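Local coordinates for SnoaL-like domain-containing protein (Kribbella flavida, PDB 5EVH) that is of unknown function but has the SnoaL-like fold, a cone-shaped alpha+beta fold shared by small enzymes and ligand-binding proteins, and probably pairs as a two-fold dimer, at the interface of chains A and B. Residues are numbered along the deposited sequence; one frame, centred on the assembly and turned at random. Chains: chain A/B, Uncharacterized protein.

The interface of chains A and B. Residues chain A 67-70, 77-79; chain B 75-77, 95.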
# COMPACT_ATOMS: atom_id res chain seq x y z
N LEU A 67 9.01 -5.14 4.28
CA LEU A 67 9.46 -5.45 2.92
C LEU A 67 10.26 -4.32 2.31
O LEU A 67 11.17 -4.58 1.49
CB LEU A 67 8.25 -5.76 2.02
CG LEU A 67 7.37 -6.88 2.60
CD1 LEU A 67 6.13 -7.13 1.68
CD2 LEU A 67 8.12 -8.18 2.77
N SER A 68 9.93 -3.07 2.68
CA SER A 68 10.60 -1.92 2.07
C SER A 68 10.32 -0.72 2.96
O SER A 68 9.22 -0.65 3.52
CB SER A 68 10.03 -1.68 0.65
OG SER A 68 10.73 -0.63 -0.03
N ALA A 69 11.30 0.16 3.14
CA ALA A 69 11.08 1.33 3.99
C ALA A 69 12.04 2.43 3.56
O ALA A 69 13.23 2.16 3.45
CB ALA A 69 11.34 0.97 5.47
N PHE A 70 11.53 3.68 3.42
CA PHE A 70 12.32 4.80 2.97
C PHE A 70 11.80 6.00 3.70
O PHE A 70 10.63 6.02 4.13
CB PHE A 70 12.14 5.07 1.47
CG PHE A 70 12.77 4.05 0.57
CD1 PHE A 70 14.13 4.16 0.22
CD2 PHE A 70 12.01 3.01 0.02
CE1 PHE A 70 14.70 3.26 -0.68
CE2 PHE A 70 12.58 2.09 -0.88
CZ PHE A 70 13.98 2.23 -1.20
N LEU A 77 7.77 6.15 4.11
CA LEU A 77 6.91 5.27 3.35
C LEU A 77 7.39 3.85 3.63
O LEU A 77 8.59 3.54 3.48
CB LEU A 77 7.02 5.64 1.84
CG LEU A 77 6.02 4.96 0.91
CD1 LEU A 77 4.55 5.35 1.29
CD2 LEU A 77 6.33 5.37 -0.57
N LEU A 78 6.48 2.98 4.05
CA LEU A 78 6.93 1.61 4.27
C LEU A 78 5.87 0.61 3.87
O LEU A 78 4.67 0.93 3.76
CB LEU A 78 7.30 1.35 5.70
CG LEU A 78 6.45 1.89 6.78
CD1 LEU A 78 5.83 0.67 7.31
CD2 LEU A 78 7.44 2.36 7.78
N MSE A 79 6.36 -0.59 3.57
CA MSE A 79 5.44 -1.68 3.18
C MSE A 79 5.90 -2.90 3.99
O MSE A 79 7.12 -3.16 4.10
CB MSE A 79 5.53 -1.94 1.71
CG MSE A 79 4.59 -3.15 1.34
SE MSE A 79 4.63 -3.60 -0.58
CE MSE A 79 3.71 -1.96 -1.31
N THR B 75 15.60 -0.58 -5.95
CA THR B 75 14.20 -0.74 -5.55
C THR B 75 13.57 0.62 -5.40
O THR B 75 14.26 1.62 -5.16
CB THR B 75 13.98 -1.50 -4.23
OG1 THR B 75 14.57 -0.76 -3.16
CG2 THR B 75 14.55 -2.95 -4.29
N ALA B 76 12.23 0.63 -5.50
CA ALA B 76 11.48 1.84 -5.36
C ALA B 76 10.19 1.50 -4.63
O ALA B 76 9.68 0.37 -4.71
CB ALA B 76 11.18 2.50 -6.75
N LEU B 77 9.65 2.51 -3.98
CA LEU B 77 8.42 2.35 -3.23
C LEU B 77 7.57 3.59 -3.52
O LEU B 77 8.05 4.73 -3.36
CB LEU B 77 8.75 2.20 -1.72
CG LEU B 77 7.60 1.82 -0.81
CD1 LEU B 77 7.03 0.40 -1.20
CD2 LEU B 77 8.09 1.80 0.68
N HIS B 95 5.75 -1.71 -4.58
CA HIS B 95 7.14 -1.92 -4.25
C HIS B 95 7.76 -2.54 -5.50
O HIS B 95 7.31 -3.62 -5.93
CB HIS B 95 7.28 -2.85 -3.05
CG HIS B 95 8.71 -3.23 -2.76
ND1 HIS B 95 9.08 -4.49 -2.31
CD2 HIS B 95 9.87 -2.50 -2.79
CE1 HIS B 95 10.39 -4.53 -2.11
NE2 HIS B 95 10.90 -3.34 -2.42
O HOH W 1 12.98 -1.66 -0.99
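A:Ser68 lays its CB over one face of the B:His95 imidazole, 3.7 Å from the ring centroid and offset toward the rim, a CH-pi contact. Serine is small enough to lie over the ring yet carries a hydroxyl: with OG anti to the backbone N (chi1 -175°), it reaches past the rim to a water, 2.7 Å from OG. B:His95 NE2 lies 3.0 Å from the same water and B:Thr75 OG1 2.8 Å, which ties three polar side chains of two chains together where no direct polar pair forms. On the same side of the imidazole as A:Ser68, but back at the root of the histidine, the selenium of selenomethionine A:Met79 packs 3.7 Å from B:His95 CB. This long, flexible, polarisable chain runs extended to SE, and its bend at chi3 (-69°) turns the methyl CE toward the histidine's backbone N and CB. An alanine in place of B:His95 would probably leave A:Ser68 CB without its aromatic face and the bridging water short of a partner. B:Leu77, the most deeply covered residue of the patch, lays its branched tip on the sheet of chain A, among A:Ser68, A:Leu77 and A:Met79; chi2 (62°) points CD2 at A:Leu77, 3.8 Å from its CG, while CB meets A:Phe70 CD2. The two Leu77 copies share one rotamer and cross near the two-fold axis, where a compact, branched hydrocarbon can pack against its twin. The flat A:Phe70 ring covers B:Leu77 CB and turns its edge to B:Thr75, whose hydroxyl serves both water and phenyl: CZ lies 3.6 Å from OG1, in the ring plane. Strands 63-71 and 75-84 of chain A here meet strands 75-84 and 92-99 of chain B, sheet against sheet, in a dimer that the deposited assembly suggests but does not prove.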